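Local coordinates for sulfotransferase (Alicyclobacillus acidocaldarius subsp. acidocaldarius, PDB 3RNL), which probably transfers a sulfuryl group from the donor PAPS to an acceptor substrate, at residues A[11-17]-A[88-94]; A[181-186]-A[201-205]; A[42-47]-A[67-73]; A[18-24]-A[114-118]. All coordinates share one frame. Residue numbers count along the deposited sequence, not the author numbering.

Contact 1 (A[11-17]-A[88-94])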
# COMPACT_ATOMS: atom_id res chain seq x y z
N PHE A 11 12.97 -6.05 -2.52
CA PHE A 11 11.90 -5.75 -1.58
C PHE A 11 10.79 -4.98 -2.28
O PHE A 11 11.01 -4.40 -3.36
CB PHE A 11 12.42 -5.03 -0.31
CG PHE A 11 12.74 -3.55 -0.49
CD1 PHE A 11 11.80 -2.58 -0.16
CD2 PHE A 11 14.00 -3.15 -0.91
CE1 PHE A 11 12.10 -1.21 -0.30
CE2 PHE A 11 14.32 -1.79 -1.05
CZ PHE A 11 13.36 -0.82 -0.74
N PHE A 12 9.60 -5.02 -1.71
CA PHE A 12 8.47 -4.32 -2.31
C PHE A 12 7.70 -3.62 -1.22
O PHE A 12 7.53 -4.16 -0.14
CB PHE A 12 7.53 -5.32 -3.01
CG PHE A 12 8.20 -6.09 -4.11
CD1 PHE A 12 8.28 -5.56 -5.39
CD2 PHE A 12 8.76 -7.33 -3.88
CE1 PHE A 12 8.91 -6.25 -6.40
CE2 PHE A 12 9.38 -8.04 -4.90
CZ PHE A 12 9.46 -7.49 -6.16
N ILE A 13 7.25 -2.41 -1.53
CA ILE A 13 6.34 -1.69 -0.64
C ILE A 13 4.97 -1.88 -1.26
O ILE A 13 4.72 -1.43 -2.38
CB ILE A 13 6.71 -0.20 -0.58
CG1 ILE A 13 8.10 -0.04 0.06
CG2 ILE A 13 5.67 0.58 0.22
CD1 ILE A 13 8.69 1.38 -0.05
N VAL A 14 4.13 -2.65 -0.59
CA VAL A 14 2.92 -3.14 -1.26
C VAL A 14 1.61 -2.42 -0.97
O VAL A 14 0.57 -2.78 -1.53
CB VAL A 14 2.74 -4.65 -1.02
CG1 VAL A 14 3.98 -5.41 -1.51
CG2 VAL A 14 2.49 -4.93 0.47
N GLY A 15 1.63 -1.45 -0.07
CA GLY A 15 0.38 -0.79 0.29
C GLY A 15 0.43 -0.51 1.78
O GLY A 15 1.48 -0.71 2.40
N ALA A 16 -0.71 -0.15 2.36
CA ALA A 16 -1.94 -0.03 1.61
C ALA A 16 -2.06 1.37 1.02
O ALA A 16 -1.27 2.26 1.36
CB ALA A 16 -3.14 -0.30 2.54
N ALA A 17 -3.08 1.59 0.19
CA ALA A 17 -3.26 2.89 -0.47
C ALA A 17 -3.74 3.92 0.55
O ALA A 17 -4.58 3.61 1.39
CB ALA A 17 -4.27 2.76 -1.61
N GLU A 88 10.49 -1.59 -5.02
CA GLU A 88 9.51 -1.04 -5.93
C GLU A 88 8.21 -0.91 -5.17
O GLU A 88 7.90 -1.77 -4.35
CB GLU A 88 9.34 -1.98 -7.14
CG GLU A 88 8.46 -1.39 -8.26
CD GLU A 88 7.08 -2.03 -8.29
OE1 GLU A 88 6.07 -1.28 -8.19
OE2 GLU A 88 6.99 -3.28 -8.42
N ALA A 89 7.47 0.16 -5.44
CA ALA A 89 6.27 0.48 -4.65
C ALA A 89 5.02 0.63 -5.51
O ALA A 89 4.95 1.53 -6.34
CB ALA A 89 6.48 1.78 -3.88
N SER A 90 4.03 -0.23 -5.28
CA SER A 90 2.70 -0.08 -5.90
C SER A 90 1.66 -0.37 -4.82
O SER A 90 1.66 -1.46 -4.25
CB SER A 90 2.54 -1.09 -7.05
OG SER A 90 3.43 -0.80 -8.12
N VAL A 91 0.77 0.58 -4.55
CA VAL A 91 -0.06 0.50 -3.36
C VAL A 91 -1.21 -0.51 -3.39
O VAL A 91 -1.76 -0.83 -2.34
CB VAL A 91 -0.62 1.88 -2.96
CG1 VAL A 91 0.54 2.82 -2.64
CG2 VAL A 91 -1.50 2.43 -4.06
N PHE A 92 -1.60 -1.00 -4.57
CA PHE A 92 -2.61 -2.05 -4.61
C PHE A 92 -2.04 -3.47 -4.69
O PHE A 92 -2.77 -4.44 -4.85
CB PHE A 92 -3.68 -1.76 -5.67
CG PHE A 92 -4.42 -0.48 -5.42
CD1 PHE A 92 -5.26 -0.35 -4.31
CD2 PHE A 92 -4.26 0.61 -6.26
CE1 PHE A 92 -5.94 0.86 -4.07
CE2 PHE A 92 -4.94 1.81 -6.02
CZ PHE A 92 -5.78 1.92 -4.92
N TYR A 93 -0.72 -3.59 -4.61
CA TYR A 93 -0.11 -4.92 -4.47
C TYR A 93 -0.73 -5.69 -3.29
O TYR A 93 -0.93 -6.90 -3.36
CB TYR A 93 1.39 -4.77 -4.26
CG TYR A 93 2.23 -4.62 -5.51
CD1 TYR A 93 1.75 -4.98 -6.76
CD2 TYR A 93 3.55 -4.18 -5.42
CE1 TYR A 93 2.54 -4.88 -7.90
CE2 TYR A 93 4.35 -4.07 -6.55
CZ TYR A 93 3.84 -4.43 -7.78
OH TYR A 93 4.64 -4.33 -8.89
N LEU A 94 -1.04 -4.99 -2.21
CA LEU A 94 -1.60 -5.65 -1.02
C LEU A 94 -3.02 -6.15 -1.31
O LEU A 94 -3.44 -7.23 -0.88
CB LEU A 94 -1.62 -4.64 0.14
CG LEU A 94 -2.20 -5.20 1.45
CD1 LEU A 94 -1.36 -6.39 1.98
CD2 LEU A 94 -2.30 -4.10 2.51
O HOH W 1 -4.14 -0.86 -0.99
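Val14 and Tyr93 lie at the apolar centre, Val14 CB 3.5 Å from Tyr93 CB, with Leu94 CB 4.1 Å from Val14 CG2; helix 99-106 supports this side through Met103. On the opposite face of the sheet Ile13 CB meets Ala89 CB at 3.9 Å. Further along, Ala17 CB fits between Val91 CG2 (3.7 Å) and Phe92 CE1 (3.5 Å). Gly15 passes so close to the turn that its CA is 3.4 Å from Val91 O; a CB here would clash with that oxygen, and phi 142° is itself a glycine conformation. Around this core the backbones pair in parallel: Ile13 N donates to Glu88 O (3.0 Å) and Ser90 N to Ile13 O (3.2 Å). The type I turn Ser90-Tyr93 then brings Leu94 N within 2.8 Å of Val14 O, a hydrogen bond. At the polar edge Glu88 OE1 accepts from Ser90 OG (2.7 Å) and OE2 from Tyr93 OH (2.6 Å), while a water bridges Ala17 N (2.9 Å) and Val91 O (2.7 Å). Strand 11-13 running into a glycine-containing loop beside a parallel neighbour is the P-loop-like core of the sulfotransferase fold, where relatives bind the phosphosulfate donor.

Contact 2 (A[181-186]-A[201-205])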
# COMPACT_ATOMS: atom_id res chain seq x y z
N GLU A 181 9.23 -14.00 8.59
CA GLU A 181 10.60 -13.50 8.48
C GLU A 181 10.76 -12.42 7.39
O GLU A 181 11.62 -11.53 7.48
CB GLU A 181 11.55 -14.67 8.22
CG GLU A 181 13.02 -14.30 8.18
CD GLU A 181 13.58 -14.04 9.56
OE1 GLU A 181 13.37 -14.88 10.47
OE2 GLU A 181 14.24 -12.99 9.73
N GLN A 182 9.98 -12.55 6.32
CA GLN A 182 10.11 -11.68 5.16
C GLN A 182 9.10 -10.53 5.04
O GLN A 182 9.01 -9.89 3.99
CB GLN A 182 10.17 -12.52 3.87
CG GLN A 182 11.50 -13.28 3.78
CD GLN A 182 11.52 -14.32 2.68
OE1 GLN A 182 11.84 -15.48 2.93
NE2 GLN A 182 11.19 -13.91 1.46
N VAL A 183 8.28 -10.34 6.07
CA VAL A 183 7.24 -9.31 6.03
C VAL A 183 7.35 -8.40 7.25
O VAL A 183 7.55 -8.88 8.37
CB VAL A 183 5.85 -9.96 6.04
CG1 VAL A 183 4.75 -8.86 5.99
CG2 VAL A 183 5.71 -10.92 4.86
N LYS A 184 7.23 -7.10 7.03
CA LYS A 184 7.20 -6.15 8.15
C LYS A 184 5.99 -5.26 7.99
O LYS A 184 5.80 -4.68 6.92
CB LYS A 184 8.48 -5.31 8.18
CG LYS A 184 8.48 -4.28 9.32
CD LYS A 184 9.81 -3.54 9.38
CE LYS A 184 9.81 -2.46 10.46
NZ LYS A 184 9.76 -3.07 11.82
N VAL A 185 5.18 -5.17 9.03
CA VAL A 185 3.97 -4.34 8.98
C VAL A 185 4.21 -3.12 9.85
O VAL A 185 4.62 -3.27 11.00
CB VAL A 185 2.77 -5.12 9.53
CG1 VAL A 185 1.51 -4.22 9.58
CG2 VAL A 185 2.52 -6.35 8.68
N ILE A 186 3.96 -1.94 9.30
CA ILE A 186 4.15 -0.68 10.03
C ILE A 186 2.81 0.01 10.17
O ILE A 186 1.99 -0.06 9.26
CB ILE A 186 5.03 0.28 9.22
CG1 ILE A 186 6.39 -0.34 8.93
CG2 ILE A 186 5.22 1.60 9.95
CD1 ILE A 186 7.11 0.38 7.81
N ASP A 201 14.08 1.36 11.59
CA ASP A 201 13.59 -0.02 11.75
C ASP A 201 13.52 -0.72 10.39
O ASP A 201 13.87 -1.90 10.27
CB ASP A 201 12.18 -0.03 12.37
CG ASP A 201 12.15 0.44 13.81
OD1 ASP A 201 13.21 0.49 14.47
OD2 ASP A 201 11.03 0.75 14.30
N CYS A 202 13.08 0.01 9.36
CA CYS A 202 13.03 -0.58 8.02
C CYS A 202 14.43 -0.88 7.51
O CYS A 202 14.64 -1.88 6.83
CB CYS A 202 12.31 0.32 7.02
SG CYS A 202 10.56 0.50 7.35
N CYS A 203 15.39 -0.02 7.82
CA CYS A 203 16.76 -0.31 7.44
C CYS A 203 17.25 -1.62 8.06
O CYS A 203 17.89 -2.43 7.38
CB CYS A 203 17.68 0.84 7.86
SG CYS A 203 17.34 2.39 6.95
N ALA A 204 16.98 -1.81 9.34
CA ALA A 204 17.36 -3.05 10.02
C ALA A 204 16.71 -4.26 9.33
O ALA A 204 17.35 -5.29 9.08
CB ALA A 204 16.98 -2.99 11.49
N PHE A 205 15.42 -4.13 9.04
CA PHE A 205 14.67 -5.19 8.33
C PHE A 205 15.31 -5.51 6.97
O PHE A 205 15.47 -6.70 6.61
CB PHE A 205 13.23 -4.73 8.15
CG PHE A 205 12.37 -5.66 7.32
CD1 PHE A 205 12.14 -6.97 7.74
CD2 PHE A 205 11.77 -5.21 6.15
CE1 PHE A 205 11.32 -7.82 6.98
CE2 PHE A 205 10.93 -6.06 5.39
CZ PHE A 205 10.73 -7.36 5.81
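Lys184 and Phe205 dominate this strand-on-helix contact through their rotamers. Phe205, with chi1 t, extends from the helix toward the strand and lays its ring under Lys184: Lys184 CB sits 3.7 Å from the Phe205 ring centroid and 6° off the normal, a CH-pi contact. The ring edge meets the carbonyls of the preceding turn, with Gln182 O 3.6 Å from Phe205 CZ. The Lys184 chain is t through its first three chi angles, so it runs extended along the helix until CE lies 3.9 Å from Asp201 CB; the p value of chi4 turns NZ aside, where it bonds a glycerol, and the carboxylate of Asp201 is held by Gln197. Ile186, m then t, directs CD1 to Cys202 SG at 3.5 Å, Cys202 itself being m. No hydrogen bond links the segments, only packing, partly onto the 181-184 backbone. Strand 183-186 and helix 201-205 run nearly antiparallel (173°), axes 10.2 Å apart, as expected where a helix packs on the edge strand of a parallel alpha/beta sandwich.

Contact 3 (A[42-47]-A[67-73])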
# COMPACT_ATOMS: atom_id res chain seq x y z
N ALA A 42 3.61 0.93 -10.78
CA ALA A 42 3.74 0.05 -11.94
C ALA A 42 2.73 -1.10 -11.91
O ALA A 42 2.17 -1.48 -12.94
CB ALA A 42 5.19 -0.50 -12.05
N HIS A 43 2.51 -1.65 -10.71
CA HIS A 43 1.57 -2.76 -10.49
C HIS A 43 1.82 -4.00 -11.35
O HIS A 43 0.91 -4.78 -11.61
CB HIS A 43 0.10 -2.30 -10.62
CG HIS A 43 -0.36 -1.50 -9.44
ND1 HIS A 43 -0.29 -0.12 -9.41
CD2 HIS A 43 -0.82 -1.88 -8.23
CE1 HIS A 43 -0.72 0.31 -8.23
NE2 HIS A 43 -1.06 -0.73 -7.50
N PHE A 44 3.08 -4.19 -11.74
CA PHE A 44 3.42 -5.33 -12.60
C PHE A 44 2.91 -6.68 -12.06
O PHE A 44 2.35 -7.50 -12.81
CB PHE A 44 4.94 -5.36 -12.83
CG PHE A 44 5.40 -6.55 -13.62
CD1 PHE A 44 5.18 -6.63 -14.99
CD2 PHE A 44 6.07 -7.59 -13.00
CE1 PHE A 44 5.60 -7.72 -15.73
CE2 PHE A 44 6.50 -8.69 -13.72
CZ PHE A 44 6.27 -8.75 -15.09
N PHE A 45 3.11 -6.92 -10.77
CA PHE A 45 2.74 -8.22 -10.19
C PHE A 45 1.24 -8.38 -9.95
O PHE A 45 0.79 -9.46 -9.56
CB PHE A 45 3.56 -8.49 -8.92
CG PHE A 45 5.02 -8.73 -9.21
CD1 PHE A 45 5.42 -9.92 -9.80
CD2 PHE A 45 5.97 -7.75 -8.94
CE1 PHE A 45 6.76 -10.15 -10.09
CE2 PHE A 45 7.30 -7.97 -9.25
CZ PHE A 45 7.70 -9.18 -9.82
N SER A 46 0.49 -7.29 -10.09
CA SER A 46 -0.98 -7.34 -9.99
C SER A 46 -1.77 -7.45 -11.29
O SER A 46 -2.97 -7.71 -11.26
CB SER A 46 -1.46 -6.11 -9.20
OG SER A 46 -1.00 -6.21 -7.86
N ILE A 47 -1.11 -7.26 -12.43
CA ILE A 47 -1.84 -7.09 -13.69
C ILE A 47 -2.85 -8.22 -13.97
O ILE A 47 -3.98 -7.96 -14.39
CB ILE A 47 -0.89 -6.94 -14.91
CG1 ILE A 47 0.08 -5.77 -14.70
CG2 ILE A 47 -1.69 -6.77 -16.21
CD1 ILE A 47 -0.56 -4.44 -14.46
N ILE A 67 2.70 -0.95 -15.78
CA ILE A 67 3.69 -1.62 -16.61
C ILE A 67 3.35 -3.10 -16.66
O ILE A 67 3.29 -3.77 -15.63
CB ILE A 67 5.11 -1.39 -16.08
CG1 ILE A 67 5.44 0.10 -16.21
CG2 ILE A 67 6.12 -2.23 -16.89
CD1 ILE A 67 6.80 0.49 -15.74
N ARG A 68 2.98 -3.56 -17.84
CA ARG A 68 2.58 -4.95 -18.04
C ARG A 68 3.59 -5.87 -18.70
O ARG A 68 3.40 -7.08 -18.72
CB ARG A 68 1.28 -4.95 -18.84
CG ARG A 68 0.26 -4.02 -18.19
CD ARG A 68 -0.96 -3.75 -19.06
NE ARG A 68 -1.83 -2.79 -18.39
CZ ARG A 68 -3.08 -3.02 -18.02
NH1 ARG A 68 -3.66 -4.18 -18.29
NH2 ARG A 68 -3.77 -2.06 -17.40
N ASP A 69 4.69 -5.30 -19.17
CA ASP A 69 5.68 -6.04 -19.94
C ASP A 69 6.89 -6.30 -19.05
O ASP A 69 7.40 -5.38 -18.41
CB ASP A 69 6.10 -5.23 -21.17
CG ASP A 69 7.28 -5.86 -21.91
OD1 ASP A 69 7.09 -6.92 -22.55
OD2 ASP A 69 8.38 -5.28 -21.87
N GLU A 70 7.34 -7.54 -19.01
CA GLU A 70 8.43 -7.91 -18.13
C GLU A 70 9.72 -7.15 -18.44
O GLU A 70 10.44 -6.77 -17.53
CB GLU A 70 8.66 -9.42 -18.18
CG GLU A 70 9.78 -9.91 -17.29
CD GLU A 70 9.94 -11.41 -17.38
OE1 GLU A 70 9.24 -12.04 -18.21
OE2 GLU A 70 10.76 -11.97 -16.62
N ASP A 71 10.02 -6.96 -19.73
CA ASP A 71 11.24 -6.25 -20.11
C ASP A 71 11.19 -4.80 -19.64
O ASP A 71 12.18 -4.27 -19.12
CB ASP A 71 11.46 -6.30 -21.62
CG ASP A 71 11.78 -7.70 -22.13
OD1 ASP A 71 12.23 -8.55 -21.32
OD2 ASP A 71 11.59 -7.96 -23.34
N ALA A 72 10.04 -4.15 -19.82
CA ALA A 72 9.87 -2.77 -19.39
C ALA A 72 9.97 -2.70 -17.87
O ALA A 72 10.54 -1.76 -17.30
CB ALA A 72 8.54 -2.22 -19.86
N TYR A 73 9.42 -3.70 -17.20
CA TYR A 73 9.51 -3.71 -15.74
C TYR A 73 10.97 -3.79 -15.29
O TYR A 73 11.40 -3.05 -14.41
CB TYR A 73 8.68 -4.85 -15.14
CG TYR A 73 8.71 -4.84 -13.63
CD1 TYR A 73 8.01 -3.89 -12.91
CD2 TYR A 73 9.46 -5.78 -12.93
CE1 TYR A 73 8.06 -3.87 -11.51
CE2 TYR A 73 9.51 -5.77 -11.55
CZ TYR A 73 8.81 -4.82 -10.85
OH TYR A 73 8.86 -4.80 -9.47
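Two aromatic rings lie almost flat on each other: Phe44 and Tyr73 form an offset stack, centroids 4.6 Å apart and planes at 13°. The overlap continues into the aliphatic part, with Phe44 CB 3.4 Å from Tyr73 CD1 and Tyr73 CB over the Phe44 ring, 4.1 Å from its centroid in a CH-pi contact. Phe45 completes an aromatic cluster by setting its ring at 81° to that of Tyr73, Phe45 CE2 3.8 Å from Tyr73 CZ. Tyr73 projects from the first turn of helix 70-75, which Asp69 N-caps, its OD2 accepting from Ala72 N at 2.9 Å. The contact thus fastens the irregular loop after strand 34-35 to the start of that helix, at the periphery of the alpha/beta sandwich and away from the magnesium site. A single backbone hydrogen bond, Ile67 N to Ala42 O (2.9 Å), ties the two segments at one end, where Ala42 CB and Ile67 CB are 4.1 Å apart. Next to it Phe44 CA approaches Ile67 O at 3.4 Å in a CA-H...O contact. Ile47 closes the outer side, CD1 3.8 Å from Arg68 CG and over one face of the guanidinium. On the inner side the Tyr73 hydroxyl is hydrogen-bonded to Glu88, and Phe45 reaches helix 99-106 and meets the ring of Phe12.

Contact 4 (A[18-24]-A[114-118])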
# COMPACT_ATOMS: atom_id res chain seq x y z
N LYS A 18 -3.22 5.15 0.45
CA LYS A 18 -3.54 6.27 1.36
C LYS A 18 -3.09 6.01 2.81
O LYS A 18 -3.67 6.53 3.76
CB LYS A 18 -5.03 6.65 1.30
CG LYS A 18 -5.58 6.88 -0.11
CD LYS A 18 -4.68 7.81 -0.92
CE LYS A 18 -4.59 9.21 -0.32
NZ LYS A 18 -3.68 10.09 -1.14
N CYS A 19 -2.09 5.14 2.94
CA CYS A 19 -1.42 4.84 4.21
C CYS A 19 -0.06 5.51 4.48
O CYS A 19 0.64 5.12 5.41
CB CYS A 19 -1.40 3.34 4.50
SG CYS A 19 -3.13 2.75 4.67
N GLY A 20 0.38 6.39 3.59
CA GLY A 20 1.60 7.14 3.83
C GLY A 20 2.86 6.50 3.26
O GLY A 20 3.98 6.91 3.58
N THR A 21 2.69 5.49 2.40
CA THR A 21 3.86 4.83 1.81
C THR A 21 4.66 5.77 0.92
O THR A 21 5.84 5.53 0.67
CB THR A 21 3.51 3.57 1.02
OG1 THR A 21 2.64 3.91 -0.06
CG2 THR A 21 2.83 2.54 1.93
N SER A 22 4.02 6.82 0.42
CA SER A 22 4.73 7.77 -0.43
C SER A 22 5.89 8.42 0.32
O SER A 22 7.00 8.56 -0.22
CB SER A 22 3.76 8.83 -0.97
OG SER A 22 4.47 9.79 -1.72
N SER A 23 5.65 8.84 1.56
CA SER A 23 6.72 9.43 2.36
C SER A 23 7.76 8.37 2.73
O SER A 23 8.96 8.62 2.65
CB SER A 23 6.15 10.09 3.62
OG SER A 23 5.34 11.19 3.26
N LEU A 24 7.30 7.19 3.11
CA LEU A 24 8.22 6.13 3.47
C LEU A 24 9.19 5.84 2.32
O LEU A 24 10.41 5.72 2.51
CB LEU A 24 7.46 4.86 3.85
CG LEU A 24 8.34 3.65 4.20
CD1 LEU A 24 9.15 3.96 5.44
CD2 LEU A 24 7.47 2.41 4.40
N ILE A 114 4.63 -3.36 4.50
CA ILE A 114 3.21 -3.03 4.44
C ILE A 114 2.98 -1.92 5.44
O ILE A 114 3.45 -2.03 6.57
CB ILE A 114 2.37 -4.24 4.91
CG1 ILE A 114 2.57 -5.43 3.96
CG2 ILE A 114 0.87 -3.87 5.02
CD1 ILE A 114 1.96 -6.74 4.46
N MSE A 115 2.27 -0.86 5.05
CA MSE A 115 1.92 0.18 6.04
C MSE A 115 0.40 0.26 6.12
O MSE A 115 -0.28 0.32 5.09
CB MSE A 115 2.50 1.55 5.69
CG MSE A 115 2.14 2.62 6.73
SE MSE A 115 3.44 4.08 6.83
CE MSE A 115 4.16 3.96 5.05
N LEU A 116 -0.13 0.23 7.34
CA LEU A 116 -1.58 0.22 7.54
C LEU A 116 -2.00 1.41 8.36
O LEU A 116 -1.31 1.83 9.28
CB LEU A 116 -2.02 -1.06 8.25
CG LEU A 116 -1.59 -2.38 7.61
CD1 LEU A 116 -2.00 -3.57 8.50
CD2 LEU A 116 -2.20 -2.54 6.22
N ARG A 117 -3.19 1.91 8.06
CA ARG A 117 -3.73 3.04 8.77
C ARG A 117 -5.15 2.68 9.20
O ARG A 117 -5.79 1.86 8.55
CB ARG A 117 -3.79 4.20 7.79
CG ARG A 117 -4.37 5.44 8.33
CD ARG A 117 -4.33 6.46 7.26
NE ARG A 117 -4.66 7.77 7.78
CZ ARG A 117 -4.69 8.85 7.02
NH1 ARG A 117 -4.40 8.76 5.73
NH2 ARG A 117 -5.00 10.01 7.57
N ASN A 118 -5.67 3.31 10.25
CA ASN A 118 -7.05 3.03 10.66
C ASN A 118 -7.90 3.10 9.39
O ASN A 118 -7.90 4.12 8.70
CB ASN A 118 -7.48 4.11 11.65
CG ASN A 118 -8.94 4.01 12.08
OD1 ASN A 118 -9.75 3.32 11.45
ND2 ASN A 118 -9.28 4.70 13.17
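The loop 18-20 turns above the end of strand 114-116 before helix 21-24 begins, and the backbones come closest at Cys19 and Arg117, whose CA atoms are 5.4 Å apart. Lys18 has positive phi (64°), as does Gly20 (92°); the Gly20 angles would jam a CB against the preceding carbonyl oxygen, and this glycine takes the N-cap position. Cys19 O, turned to the strand, is only 3.2 Å from Met115 CG and finds no polar partner. Strand, glycine-containing loop and helix in succession correspond to the P-loop-like element of the sulfotransferase family, which in relatives holds the phosphosulfate donor; here a glycerol lies beside Lys18. Selenomethionine Met115 fills the space beneath the helix start: its CE reaches Gly20 O (3.3 Å), Thr21 CA (3.4 Å) and Leu24 CB (3.6 Å), and Phe191 of helix 188-193 touches it too. Two residues on, Cys19 SG packs 3.5 Å from Arg117 CB. Arg117 is fully extended, all four chi angles near 180°, which carries NH1 to Lys18 O for a 3.1 Å hydrogen bond, the one direct polar link between the segments. The guanidinium also makes a cation-pi contact with Phe188, whereas Lys18 NZ turns away to His129.

Overall arrangement
Contacts 1, 2 and 4 all reach the five-stranded parallel sheet, ordered 34-35, 85-89, 11-13, 111-116, 183-187. Contact 1 pairs two inner strands. Contact 4, its centre about 9 Å away, follows from the same loop, and the two cross along the chain; Gly15 and Ala16 bond to Met115. Contact 2 lies at the 183-187 edge, its centre about 14 Å from both, and comes last in sequence. Contact 3 falls between the segments of contact 1 and sits about 13 Å from it by centres, on the other flank, joined through Tyr73 to Glu88 and His43 to Ser90. Together they connect the central P-loop-like region to the sheet edge and the peripheral loops.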